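Local structure of hypothetical protein (Bacteroides caccae, 4M8R) at residues 118-123 with 179-184; 111-116 with 160-165; 129-134 with 140-145; 147-152 with 184-189; 166-171 with 175-180. The protein is of unknown function but pairs an immunoglobulin-like N-terminal domain with a WD40-like beta-propeller, an arrangement that by itself does not identify a ligand or reaction. One frame throughout, in Å; residues are numbered along the deposited sequence.

Contact 1: 118-123 with 179-184; sequences RLYGIN and LDFCTG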
# COMPACT_ATOMS: atom_id res chain seq x y z
N ARG A 118 -15.91 -16.34 11.10
CA ARG A 118 -16.84 -17.33 11.61
C ARG A 118 -16.35 -17.83 12.97
O ARG A 118 -15.15 -17.88 13.23
CB ARG A 118 -16.94 -18.50 10.63
CG ARG A 118 -17.44 -18.07 9.25
CD ARG A 118 -17.46 -19.19 8.23
NE ARG A 118 -17.93 -18.70 6.94
CZ ARG A 118 -18.04 -19.44 5.84
NH1 ARG A 118 -17.72 -20.73 5.85
NH2 ARG A 118 -18.47 -18.89 4.71
N LEU A 119 -17.29 -18.17 13.85
CA LEU A 119 -16.95 -18.60 15.20
C LEU A 119 -16.99 -20.13 15.29
O LEU A 119 -17.96 -20.76 14.86
CB LEU A 119 -17.93 -18.00 16.20
CG LEU A 119 -17.57 -18.15 17.67
CD1 LEU A 119 -16.32 -17.35 18.02
CD2 LEU A 119 -18.74 -17.73 18.54
N TYR A 120 -15.92 -20.71 15.84
CA TYR A 120 -15.78 -22.15 15.95
C TYR A 120 -15.59 -22.56 17.41
O TYR A 120 -14.86 -21.90 18.14
CB TYR A 120 -14.58 -22.63 15.14
CG TYR A 120 -14.66 -22.30 13.67
CD1 TYR A 120 -14.26 -21.06 13.20
CD2 TYR A 120 -15.12 -23.24 12.74
CE1 TYR A 120 -14.33 -20.75 11.85
CE2 TYR A 120 -15.19 -22.94 11.39
CZ TYR A 120 -14.80 -21.69 10.95
OH TYR A 120 -14.86 -21.39 9.61
N GLY A 121 -16.24 -23.64 17.82
CA GLY A 121 -16.11 -24.16 19.18
C GLY A 121 -15.43 -25.52 19.21
O GLY A 121 -15.59 -26.32 18.29
N ILE A 122 -14.70 -25.79 20.29
CA ILE A 122 -14.08 -27.10 20.50
C ILE A 122 -15.04 -28.01 21.27
O ILE A 122 -15.36 -27.73 22.43
CB ILE A 122 -12.77 -27.01 21.32
CG1 ILE A 122 -11.89 -25.84 20.85
CG2 ILE A 122 -12.00 -28.32 21.24
CD1 ILE A 122 -11.47 -25.91 19.40
N ASN A 123 -15.50 -29.08 20.64
CA ASN A 123 -16.38 -30.05 21.29
C ASN A 123 -15.55 -31.20 21.87
O ASN A 123 -15.11 -32.09 21.13
CB ASN A 123 -17.42 -30.58 20.31
CG ASN A 123 -18.51 -31.38 21.00
OD1 ASN A 123 -18.52 -32.61 20.94
ND2 ASN A 123 -19.42 -30.69 21.68
N LEU A 179 -4.65 -26.91 11.65
CA LEU A 179 -5.73 -27.69 11.07
C LEU A 179 -6.32 -26.92 9.90
O LEU A 179 -6.86 -25.84 10.09
CB LEU A 179 -6.83 -27.94 12.11
CG LEU A 179 -8.12 -28.54 11.54
CD1 LEU A 179 -7.85 -29.92 10.95
CD2 LEU A 179 -9.20 -28.61 12.60
N ASP A 180 -6.22 -27.50 8.70
CA ASP A 180 -6.68 -26.85 7.47
C ASP A 180 -8.16 -27.15 7.26
O ASP A 180 -8.54 -28.31 7.12
CB ASP A 180 -5.85 -27.37 6.29
CG ASP A 180 -6.17 -26.66 4.97
OD1 ASP A 180 -7.32 -26.20 4.77
OD2 ASP A 180 -5.26 -26.56 4.12
N PHE A 181 -8.99 -26.11 7.23
CA PHE A 181 -10.44 -26.31 7.04
C PHE A 181 -10.80 -26.90 5.68
O PHE A 181 -11.78 -27.63 5.58
CB PHE A 181 -11.22 -24.99 7.22
CG PHE A 181 -11.36 -24.53 8.66
CD1 PHE A 181 -11.47 -25.42 9.72
CD2 PHE A 181 -11.44 -23.17 8.94
CE1 PHE A 181 -11.61 -24.97 11.02
CE2 PHE A 181 -11.59 -22.71 10.24
CZ PHE A 181 -11.68 -23.61 11.28
N CYS A 182 -10.03 -26.59 4.65
CA CYS A 182 -10.29 -27.12 3.30
C CYS A 182 -10.23 -28.65 3.24
O CYS A 182 -11.06 -29.27 2.59
CB CYS A 182 -9.28 -26.57 2.29
SG CYS A 182 -9.30 -24.78 2.07
N THR A 183 -9.24 -29.24 3.90
CA THR A 183 -8.98 -30.68 3.81
C THR A 183 -9.23 -31.45 5.10
O THR A 183 -9.36 -32.66 5.07
CB THR A 183 -7.52 -30.94 3.42
OG1 THR A 183 -6.64 -30.30 4.36
CG2 THR A 183 -7.24 -30.41 2.02
N GLY A 184 -9.28 -30.75 6.23
CA GLY A 184 -9.37 -31.41 7.54
C GLY A 184 -8.06 -32.07 7.96
O GLY A 184 -8.03 -32.83 8.93
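Tyr120 and Phe181 stack across the join between two adjacent blades of the WD40-like beta-propeller, the first ring coming from strand 118-123 and the second from the turn that follows strand 173-180. Their side chains reach out from opposite directions and meet as an offset stack, with centroids 4.5 Å apart and planes inclined by 25°. Because of the tilt the overlap is uneven. Phe181 CZ lies over the centre of the tyrosine ring, while the closest approach, 3.4 Å, is between Phe181 CE2 and Tyr120 CZ. The overlap runs on past the ring to the phenol oxygen, with Tyr120 OH 3.6 Å from Phe181 CE2. The backbones stay far apart, so the contact rests on this buried pair of rings. Trp144 and Tyr162 also meet the Phe181 ring, the latter edge-to-face, and Phe181 O accepts a hydrogen bond from Trp144 NE1. The turn carrying Phe181 is held from within: Gly184 N donates to Asp180 O at 2.7 Å, and the Asp180 carboxylate, salt-bridged through OD2 to Arg84, forms an Asx turn. In that turn Cys182 N meets Asp180 OD1 on its anti side, 25° out of the carboxylate plane.

Contact 2: 111-116 with 160-165; sequences GQTPKD and KTYGLC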
# COMPACT_ATOMS: atom_id res chain seq x y z
N GLY A 111 -10.59 -22.08 -5.92
CA GLY A 111 -10.37 -22.66 -4.60
C GLY A 111 -10.18 -21.61 -3.51
O GLY A 111 -9.64 -21.91 -2.44
N GLN A 112 -10.63 -20.39 -3.76
CA GLN A 112 -10.44 -19.31 -2.79
C GLN A 112 -11.35 -19.54 -1.59
O GLN A 112 -12.51 -19.90 -1.74
CB GLN A 112 -10.72 -17.95 -3.42
CG GLN A 112 -9.58 -17.45 -4.29
CD GLN A 112 -9.89 -16.13 -4.95
OE1 GLN A 112 -9.27 -15.12 -4.65
NE2 GLN A 112 -10.87 -16.13 -5.85
N THR A 113 -10.79 -19.33 -0.40
CA THR A 113 -11.52 -19.56 0.84
C THR A 113 -12.34 -18.33 1.25
O THR A 113 -11.90 -17.20 1.03
CB THR A 113 -10.54 -19.91 1.97
OG1 THR A 113 -9.53 -18.89 2.04
CG2 THR A 113 -9.86 -21.24 1.69
N PRO A 114 -13.52 -18.54 1.86
CA PRO A 114 -14.37 -17.41 2.24
C PRO A 114 -13.68 -16.53 3.28
O PRO A 114 -13.04 -17.05 4.18
CB PRO A 114 -15.61 -18.07 2.83
CG PRO A 114 -15.16 -19.42 3.28
CD PRO A 114 -14.06 -19.82 2.34
N LYS A 115 -13.82 -15.21 3.14
CA LYS A 115 -13.09 -14.26 3.99
C LYS A 115 -13.89 -13.76 5.20
O LYS A 115 -13.32 -13.09 6.07
CB LYS A 115 -12.60 -13.07 3.16
CG LYS A 115 -11.81 -13.45 1.92
CD LYS A 115 -11.28 -12.21 1.19
CE LYS A 115 -11.38 -12.33 -0.33
NZ LYS A 115 -10.64 -13.49 -0.89
N ASP A 116 -15.18 -14.07 5.26
CA ASP A 116 -16.00 -13.65 6.40
C ASP A 116 -15.60 -14.40 7.67
O ASP A 116 -15.34 -15.61 7.64
CB ASP A 116 -17.50 -13.85 6.12
CG ASP A 116 -17.89 -15.32 5.97
OD1 ASP A 116 -17.35 -15.98 5.05
OD2 ASP A 116 -18.74 -15.81 6.75
N LYS A 160 -7.02 -15.10 7.39
CA LYS A 160 -6.94 -15.50 5.98
C LYS A 160 -6.38 -16.90 5.73
O LYS A 160 -6.33 -17.32 4.58
CB LYS A 160 -6.19 -14.47 5.13
CG LYS A 160 -6.76 -13.07 5.21
CD LYS A 160 -5.96 -12.12 4.35
CE LYS A 160 -6.54 -10.71 4.40
NZ LYS A 160 -5.67 -9.76 3.66
N THR A 161 -5.97 -17.61 6.76
CA THR A 161 -5.43 -18.96 6.58
C THR A 161 -6.50 -20.03 6.41
O THR A 161 -6.21 -21.12 5.94
CB THR A 161 -4.52 -19.36 7.76
OG1 THR A 161 -5.25 -19.28 8.98
CG2 THR A 161 -3.31 -18.45 7.81
N TYR A 162 -7.74 -19.70 6.79
CA TYR A 162 -8.87 -20.65 6.76
C TYR A 162 -8.50 -21.97 7.42
O TYR A 162 -8.57 -23.04 6.81
CB TYR A 162 -9.40 -20.86 5.33
CG TYR A 162 -10.81 -21.44 5.29
CD1 TYR A 162 -11.88 -20.77 5.89
CD2 TYR A 162 -11.08 -22.64 4.64
CE1 TYR A 162 -13.16 -21.29 5.86
CE2 TYR A 162 -12.37 -23.16 4.60
CZ TYR A 162 -13.40 -22.48 5.21
OH TYR A 162 -14.68 -22.99 5.17
N GLY A 163 -8.10 -21.85 8.68
CA GLY A 163 -7.79 -23.00 9.52
C GLY A 163 -7.39 -22.52 10.90
O GLY A 163 -7.36 -21.31 11.16
N LEU A 164 -7.06 -23.46 11.79
CA LEU A 164 -6.78 -23.14 13.18
C LEU A 164 -5.41 -23.63 13.61
O LEU A 164 -5.00 -24.74 13.28
CB LEU A 164 -7.82 -23.78 14.10
CG LEU A 164 -9.27 -23.37 13.85
CD1 LEU A 164 -10.22 -24.21 14.69
CD2 LEU A 164 -9.47 -21.89 14.13
N CYS A 165 -4.70 -22.77 14.35
CA CYS A 165 -3.44 -23.14 14.96
C CYS A 165 -3.68 -23.44 16.44
O CYS A 165 -4.57 -22.86 17.06
CB CYS A 165 -2.43 -22.00 14.82
SG CYS A 165 -2.01 -21.61 13.10
O HOH W 1 -6.88 -19.41 2.84
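A chi1 of -161° at Tyr162 carries CG away from the backbone N and lays the ring against Thr113 and Pro114, while at Thr113 a chi1 of 53° sets OG1 between the backbone N and the carbonyl carbon and leaves CG2 beside the N, against the tyrosine. The meeting joins the loop between strands 99-108 and 118-123, which links the Ig-like domain to the beta-propeller, with the turn entering propeller strand 163-170. Thr113 and Tyr162 run alongside one another, oppositely directed, Thr113 CG2 coming to 3.5 Å from Tyr162 CD2. Pro114 lies roughly perpendicular to the tyrosine side chain. Its CD sits over one ring face, 4.1 Å from the centroid and 19° off the normal, a CH-pi contact, and Pro114 CG lies 3.8 Å from Tyr162 CE1. Replacing Tyr162 by an alanine is likely to leave Pro114 without its aromatic partner and open a gap beside Thr113 CG2. Further along the linker, Lys115 and Asp116 pack against Ile379 and Arg378 of the second subunit. No direct hydrogen bond spans the two segments; instead a water donates to Thr113 OG1 and to Lys160 O, each at 2.8 Å.

Contact 3: 129-134 with 140-145; sequences IERAYA and GKKTWD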
# COMPACT_ATOMS: atom_id res chain seq x y z
N ILE A 129 -14.07 -29.97 16.00
CA ILE A 129 -14.21 -28.53 15.84
C ILE A 129 -15.56 -28.29 15.18
O ILE A 129 -15.84 -28.87 14.14
CB ILE A 129 -13.13 -27.95 14.92
CG1 ILE A 129 -11.73 -28.32 15.40
CG2 ILE A 129 -13.27 -26.43 14.82
CD1 ILE A 129 -11.39 -27.78 16.77
N GLU A 130 -16.39 -27.44 15.79
CA GLU A 130 -17.72 -27.16 15.27
C GLU A 130 -17.86 -25.70 14.90
O GLU A 130 -17.42 -24.83 15.65
CB GLU A 130 -18.79 -27.51 16.32
CG GLU A 130 -19.01 -29.00 16.53
CD GLU A 130 -20.11 -29.31 17.53
OE1 GLU A 130 -20.62 -28.37 18.19
OE2 GLU A 130 -20.46 -30.50 17.66
N ARG A 131 -18.48 -25.42 13.76
CA ARG A 131 -18.81 -24.04 13.40
C ARG A 131 -20.03 -23.60 14.19
O ARG A 131 -21.13 -24.10 13.95
CB ARG A 131 -19.08 -23.90 11.91
CG ARG A 131 -19.33 -22.46 11.48
CD ARG A 131 -19.40 -22.36 9.97
NE ARG A 131 -20.57 -23.07 9.47
CZ ARG A 131 -20.65 -23.66 8.28
NH1 ARG A 131 -19.62 -23.65 7.44
NH2 ARG A 131 -21.78 -24.28 7.93
N ALA A 132 -19.84 -22.68 15.13
CA ALA A 132 -20.91 -22.26 16.03
C ALA A 132 -21.71 -21.10 15.47
O ALA A 132 -22.91 -20.98 15.74
CB ALA A 132 -20.33 -21.88 17.39
N TYR A 133 -21.05 -20.23 14.71
CA TYR A 133 -21.71 -19.07 14.12
C TYR A 133 -21.08 -18.68 12.79
O TYR A 133 -19.86 -18.65 12.64
CB TYR A 133 -21.68 -17.87 15.08
CG TYR A 133 -22.17 -16.59 14.45
CD1 TYR A 133 -23.52 -16.26 14.45
CD2 TYR A 133 -21.29 -15.70 13.84
CE1 TYR A 133 -23.98 -15.09 13.87
CE2 TYR A 133 -21.73 -14.53 13.26
CZ TYR A 133 -23.08 -14.23 13.28
OH TYR A 133 -23.52 -13.07 12.70
N ALA A 134 -21.94 -18.37 11.83
CA ALA A 134 -21.55 -17.70 10.59
C ALA A 134 -22.72 -16.82 10.20
O ALA A 134 -23.86 -17.16 10.49
CB ALA A 134 -21.25 -18.72 9.51
N GLY A 140 -21.75 -24.35 4.40
CA GLY A 140 -20.75 -25.17 3.70
C GLY A 140 -20.62 -26.56 4.31
O GLY A 140 -21.29 -27.50 3.89
N LYS A 141 -19.74 -26.67 5.31
CA LYS A 141 -19.52 -27.93 6.04
C LYS A 141 -19.24 -27.62 7.53
O LYS A 141 -18.33 -26.85 7.84
CB LYS A 141 -18.35 -28.69 5.39
CG LYS A 141 -18.15 -30.12 5.89
CD LYS A 141 -17.04 -30.20 6.93
CE LYS A 141 -15.66 -30.06 6.31
NZ LYS A 141 -14.89 -31.33 6.36
N LYS A 142 -20.02 -28.21 8.43
CA LYS A 142 -20.14 -27.73 9.82
C LYS A 142 -19.13 -28.25 10.84
O LYS A 142 -18.85 -27.57 11.83
CB LYS A 142 -21.54 -28.04 10.37
CG LYS A 142 -22.69 -27.41 9.60
CD LYS A 142 -24.00 -27.56 10.37
CE LYS A 142 -25.20 -27.19 9.51
NZ LYS A 142 -25.12 -25.81 8.97
N THR A 143 -18.59 -29.45 10.62
CA THR A 143 -17.80 -30.15 11.64
C THR A 143 -16.48 -30.69 11.09
O THR A 143 -16.41 -31.12 9.94
CB THR A 143 -18.62 -31.30 12.27
OG1 THR A 143 -19.78 -30.74 12.90
CG2 THR A 143 -17.82 -32.06 13.32
N TRP A 144 -15.43 -30.66 11.92
CA TRP A 144 -14.13 -31.25 11.57
C TRP A 144 -13.67 -32.20 12.66
O TRP A 144 -13.76 -31.89 13.85
CB TRP A 144 -13.07 -30.16 11.37
CG TRP A 144 -13.26 -29.33 10.14
CD1 TRP A 144 -12.63 -29.48 8.95
CD2 TRP A 144 -14.15 -28.21 9.99
NE1 TRP A 144 -13.06 -28.52 8.06
CE2 TRP A 144 -13.99 -27.73 8.67
CE3 TRP A 144 -15.06 -27.57 10.84
CZ2 TRP A 144 -14.71 -26.64 8.18
CZ3 TRP A 144 -15.78 -26.49 10.35
CH2 TRP A 144 -15.60 -26.04 9.03
N ASP A 145 -13.16 -33.36 12.24
CA ASP A 145 -12.75 -34.41 13.17
C ASP A 145 -11.42 -34.05 13.81
O ASP A 145 -10.45 -33.75 13.11
CB ASP A 145 -12.66 -35.75 12.44
CG ASP A 145 -12.18 -36.88 13.33
OD1 ASP A 145 -12.36 -36.82 14.57
OD2 ASP A 145 -11.62 -37.85 12.77
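Ile129 O is gripped by the backbone facing it: Trp144 N donates to it at 2.9 Å with an N-H...O angle of 160°, and the CA-H of Thr143 adds a longer contact, Thr143 CA to Ile129 O 3.4 Å. The same oxygen lies at the edge of the indole, in its plane, 3.6 Å from Trp144 CE3. The reciprocal bond from Ile129 N to Trp144 O closes this hydrogen-bonded antiparallel pair, and Arg131 N continues the ladder by donating to Lys142 O at 2.9 Å. In between, Glu130 and Thr143 form a non-hydrogen-bonded pair whose side chains run side by side; the carboxylate of Glu130 reaches on to Tyr416 OH. Arg131 reaches over residues 140-142, at the loop end of the hairpin. Its chain leaves with CG opposite the backbone N (chi1 -176°) and bends at chi3 (66°), which turns one face of the guanidinium over Lys141 O and Lys142 CA. NH1 does not bond to that carbonyl, since the angle is poor. With Arg131 NH2 and Lys142 NZ 3.8 Å apart, the two positive charges probably disfavour each other. Strand 143-145 is the outermost of its four-stranded blade; strand 128-133 separates it from 118-123, against whose Leu119 Ala132 and Tyr133 form a classic beta bulge, and C-terminal strand 419-422 lies beyond.

Contact 4: 147-152 with 184-189; sequences SAHPDF and GEWKAL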
# COMPACT_ATOMS: atom_id res chain seq x y z
N SER A 147 -9.80 -36.03 16.14
CA SER A 147 -9.38 -37.24 16.86
C SER A 147 -7.90 -37.60 16.68
O SER A 147 -7.35 -38.37 17.46
CB SER A 147 -10.25 -38.43 16.47
OG SER A 147 -10.15 -38.71 15.09
N ALA A 148 -7.27 -37.07 15.64
CA ALA A 148 -5.82 -37.23 15.46
C ALA A 148 -5.05 -36.47 16.54
O ALA A 148 -3.97 -36.89 16.95
CB ALA A 148 -5.40 -36.77 14.07
N HIS A 149 -5.59 -35.33 16.98
CA HIS A 149 -5.02 -34.56 18.08
C HIS A 149 -6.13 -34.14 19.04
O HIS A 149 -6.51 -32.97 19.09
CB HIS A 149 -4.26 -33.33 17.56
CG HIS A 149 -3.07 -33.68 16.71
ND1 HIS A 149 -1.94 -34.28 17.22
CD2 HIS A 149 -2.85 -33.52 15.38
CE1 HIS A 149 -1.07 -34.47 16.24
NE2 HIS A 149 -1.60 -34.02 15.12
N PRO A 150 -6.66 -35.10 19.83
CA PRO A 150 -7.81 -34.82 20.70
C PRO A 150 -7.51 -33.82 21.81
O PRO A 150 -8.43 -33.25 22.38
CB PRO A 150 -8.15 -36.19 21.28
CG PRO A 150 -6.87 -36.96 21.22
CD PRO A 150 -6.14 -36.47 20.01
N ASP A 151 -6.23 -33.62 22.10
CA ASP A 151 -5.79 -32.68 23.14
C ASP A 151 -5.53 -31.27 22.60
O ASP A 151 -4.92 -30.45 23.29
CB ASP A 151 -4.53 -33.22 23.83
CG ASP A 151 -3.38 -33.48 22.85
OD1 ASP A 151 -3.64 -33.84 21.68
OD2 ASP A 151 -2.21 -33.34 23.26
N PHE A 152 -6.00 -30.99 21.38
CA PHE A 152 -5.79 -29.69 20.72
C PHE A 152 -6.17 -28.56 21.66
O PHE A 152 -7.26 -28.55 22.22
CB PHE A 152 -6.59 -29.62 19.42
CG PHE A 152 -6.10 -28.60 18.42
CD1 PHE A 152 -4.74 -28.42 18.17
CD2 PHE A 152 -7.01 -27.85 17.68
CE1 PHE A 152 -4.31 -27.49 17.24
CE2 PHE A 152 -6.58 -26.93 16.74
CZ PHE A 152 -5.23 -26.75 16.52
N GLY A 184 -9.28 -30.75 6.23
CA GLY A 184 -9.37 -31.41 7.54
C GLY A 184 -8.06 -32.07 7.96
O GLY A 184 -8.03 -32.83 8.93
N GLU A 185 -6.98 -31.76 7.26
CA GLU A 185 -5.67 -32.34 7.54
C GLU A 185 -4.85 -31.47 8.49
O GLU A 185 -5.02 -30.24 8.54
CB GLU A 185 -4.88 -32.55 6.24
CG GLU A 185 -5.31 -33.78 5.46
CD GLU A 185 -4.59 -33.91 4.13
OE1 GLU A 185 -3.89 -32.96 3.72
OE2 GLU A 185 -4.73 -34.97 3.48
N TRP A 186 -3.95 -32.12 9.22
CA TRP A 186 -3.10 -31.47 10.21
C TRP A 186 -1.70 -31.25 9.63
O TRP A 186 -1.15 -32.14 9.01
CB TRP A 186 -2.99 -32.34 11.45
CG TRP A 186 -4.29 -32.54 12.14
CD1 TRP A 186 -5.18 -33.55 11.93
CD2 TRP A 186 -4.85 -31.71 13.17
NE1 TRP A 186 -6.27 -33.39 12.76
CE2 TRP A 186 -6.08 -32.28 13.53
CE3 TRP A 186 -4.42 -30.54 13.81
CZ2 TRP A 186 -6.90 -31.72 14.51
CZ3 TRP A 186 -5.23 -29.99 14.79
CH2 TRP A 186 -6.46 -30.57 15.13
N LYS A 187 -1.14 -30.06 9.85
CA LYS A 187 0.21 -29.74 9.41
C LYS A 187 1.05 -29.31 10.60
O LYS A 187 0.66 -28.42 11.34
CB LYS A 187 0.19 -28.58 8.40
CG LYS A 187 -0.74 -28.77 7.21
CD LYS A 187 -0.34 -29.95 6.35
CE LYS A 187 -1.17 -29.99 5.08
NZ LYS A 187 -1.12 -31.33 4.43
N ALA A 188 2.21 -29.95 10.79
CA ALA A 188 3.14 -29.51 11.82
C ALA A 188 3.73 -28.16 11.44
O ALA A 188 4.01 -27.92 10.27
CB ALA A 188 4.25 -30.53 12.00
N LEU A 189 3.88 -27.28 12.43
CA LEU A 189 4.40 -25.94 12.19
C LEU A 189 5.87 -25.76 12.59
O LEU A 189 6.52 -24.84 12.11
CB LEU A 189 3.53 -24.90 12.90
CG LEU A 189 2.11 -24.76 12.34
CD1 LEU A 189 1.31 -23.76 13.16
CD2 LEU A 189 2.12 -24.34 10.88
O HOH W 2 -8.32 -35.74 13.05
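One face of the Trp186 indole receives His149, whose CD2 comes within 3.5 Å of Trp186 CD2, and the indole's own edge points at the face of Phe152. Both meetings are edge-to-face but with the roles exchanged: His149 presents an edge to the five-membered ring, planes at 79°, whereas Trp186 presents the edge of its six-membered ring to Phe152, planes at 84°. Trp186 CZ3 lies over the centre of the Phe152 ring, 3.6 Å from Phe152 CE1. On the face touched by its imidazole, His149 also sets CB over the six-membered ring, a CH-pi contact. The polar edge of the indole is served by a water in the ring plane, which accepts from Trp186 NE1 and from Ala148 N, both at 3.1 Å. A type I turn, closed by Phe152 N to His149 O, holds the two aromatic residues of the loop in place. The result is an aromatic cluster pinning the connection between consecutive propeller blades to the outermost strand of the second blade.

Contact 5: 166-171 with 175-180; sequences GLAEEN and QPFFLD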
# COMPACT_ATOMS: atom_id res chain seq x y z
N GLY A 166 -2.89 -24.35 16.99
CA GLY A 166 -2.98 -24.69 18.41
C GLY A 166 -1.88 -25.66 18.81
O GLY A 166 -1.06 -26.05 17.97
N LEU A 167 -1.86 -26.05 20.08
CA LEU A 167 -0.85 -26.96 20.59
C LEU A 167 -1.41 -28.35 20.81
O LEU A 167 -2.56 -28.50 21.23
CB LEU A 167 -0.30 -26.43 21.91
CG LEU A 167 0.31 -25.03 21.87
CD1 LEU A 167 0.73 -24.61 23.27
CD2 LEU A 167 1.49 -24.98 20.91
N ALA A 168 -0.59 -29.36 20.53
CA ALA A 168 -0.96 -30.76 20.76
C ALA A 168 0.28 -31.60 21.04
O ALA A 168 1.39 -31.24 20.65
CB ALA A 168 -1.71 -31.31 19.57
N GLU A 169 0.08 -32.71 21.74
CA GLU A 169 1.17 -33.61 22.09
C GLU A 169 1.67 -34.33 20.85
O GLU A 169 0.88 -34.87 20.08
CB GLU A 169 0.70 -34.64 23.12
CG GLU A 169 1.81 -35.49 23.72
CD GLU A 169 2.47 -34.84 24.93
OE1 GLU A 169 2.54 -33.60 24.99
OE2 GLU A 169 2.91 -35.59 25.83
N GLU A 170 2.98 -34.34 20.67
CA GLU A 170 3.61 -35.05 19.56
C GLU A 170 5.04 -35.39 19.95
O GLU A 170 5.81 -34.49 20.33
CB GLU A 170 3.59 -34.21 18.29
CG GLU A 170 4.04 -34.94 17.02
CD GLU A 170 2.94 -35.78 16.38
OE1 GLU A 170 2.08 -36.33 17.11
OE2 GLU A 170 2.93 -35.89 15.13
N ASN A 171 5.39 -36.67 19.87
CA ASN A 171 6.71 -37.15 20.29
C ASN A 171 7.07 -36.72 21.71
O ASN A 171 8.19 -36.32 21.99
CB ASN A 171 7.79 -36.70 19.29
CG ASN A 171 7.53 -37.19 17.88
OD1 ASN A 171 7.01 -38.29 17.68
ND2 ASN A 171 7.91 -36.39 16.89
N GLN A 175 3.63 -29.24 20.77
CA GLN A 175 4.06 -28.67 19.49
C GLN A 175 2.91 -27.99 18.77
O GLN A 175 1.75 -28.37 18.93
CB GLN A 175 4.61 -29.77 18.59
CG GLN A 175 5.80 -30.51 19.18
CD GLN A 175 6.62 -31.20 18.10
OE1 GLN A 175 7.09 -30.56 17.16
NE2 GLN A 175 6.81 -32.51 18.25
N PRO A 176 3.23 -26.98 17.94
CA PRO A 176 2.20 -26.28 17.19
C PRO A 176 1.76 -27.02 15.93
O PRO A 176 2.61 -27.55 15.19
CB PRO A 176 2.87 -24.96 16.83
CG PRO A 176 4.31 -25.28 16.76
CD PRO A 176 4.55 -26.33 17.81
N PHE A 177 0.45 -27.04 15.70
CA PHE A 177 -0.15 -27.61 14.50
C PHE A 177 -1.15 -26.66 13.87
O PHE A 177 -1.74 -25.84 14.55
CB PHE A 177 -0.87 -28.90 14.84
CG PHE A 177 0.04 -30.02 15.20
CD1 PHE A 177 0.52 -30.87 14.22
CD2 PHE A 177 0.43 -30.21 16.51
CE1 PHE A 177 1.37 -31.91 14.55
CE2 PHE A 177 1.29 -31.24 16.84
CZ PHE A 177 1.75 -32.09 15.86
N PHE A 178 -1.33 -26.81 12.56
CA PHE A 178 -2.36 -26.09 11.82
C PHE A 178 -3.38 -27.09 11.29
O PHE A 178 -3.01 -28.03 10.59
CB PHE A 178 -1.73 -25.32 10.66
CG PHE A 178 -2.73 -24.67 9.73
CD1 PHE A 178 -3.40 -23.52 10.11
CD2 PHE A 178 -2.96 -25.20 8.47
CE1 PHE A 178 -4.31 -22.92 9.26
CE2 PHE A 178 -3.87 -24.60 7.61
CZ PHE A 178 -4.54 -23.46 8.00
N LEU A 179 -4.65 -26.91 11.65
CA LEU A 179 -5.73 -27.69 11.07
C LEU A 179 -6.32 -26.92 9.90
O LEU A 179 -6.86 -25.84 10.09
CB LEU A 179 -6.83 -27.94 12.11
CG LEU A 179 -8.12 -28.54 11.54
CD1 LEU A 179 -7.85 -29.92 10.95
CD2 LEU A 179 -9.20 -28.61 12.60
N ASP A 180 -6.22 -27.50 8.70
CA ASP A 180 -6.68 -26.85 7.47
C ASP A 180 -8.16 -27.15 7.26
O ASP A 180 -8.54 -28.31 7.12
CB ASP A 180 -5.85 -27.37 6.29
CG ASP A 180 -6.17 -26.66 4.97
OD1 ASP A 180 -7.32 -26.20 4.77
OD2 ASP A 180 -5.26 -26.56 4.12
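Gly166 and Phe177 bond to each other twice, Phe177 N to Gly166 O at 2.9 Å and Gly166 N to Phe177 O at 3.1 Å, and Ala168 and Gln175 repeat the pattern in both directions at 3.0 Å between N and O. Four backbone donors and four acceptors of the buried hairpin are thereby paired. Leu167 and Pro176 form the non-hydrogen-bonded pair between them, where a proline costs the pairing no bond; CA-H...O contacts lie here, Pro176 CA 3.4 Å from Gly166 O and Leu167 CA approaching Gln175 O. Toward the turn a side chain adds to the ladder. Gln175, extended beyond CG, donates from NE2 to Glu170 O at 3.0 Å; the oxygen lies in the amide plane, but the donor stands 57° out of the carbonyl plane and so misses the lone-pair directions. NE2 also donates to Asp193 OD1, an acceptor shared with Asn171 ND2. With a leucine in place of Gln175, Glu170 O would probably lose this donor and Asp193 one of its partners. The Phe177 side chain lies on the same face of the hairpin as Gln175, its ring edge meeting Ala168 O in plane and Phe177 CZ coming 3.7 Å from Glu170 CB. The Gln175 amide thus adds a side-chain tie to the backbone ladder, linking it to Glu170 O and, through Asp193 OD1, to a residue outside the hairpin.

Contacts 1 and 3, with centres about 6 Å apart, share one blade through strands 118-123 and 128-133, which bond to each other through Gly121 N and Glu130 O. Contacts 4 and 5, also about 6 Å apart at their centres, belong to the next, where Lys187 O accepts from Phe178 N. Contact 1 bridges the blades, and Leu179 extends the seam by packing on Ile129 of contact 3 and Trp186 of contact 4. Contact 2, centred about 10 Å from contact 1, brings in the interdomain linker; its Leu164 O bonds to Leu179 N. Together the five contacts join two neighbouring blades and the interdomain linker; no ligand site is identified among them.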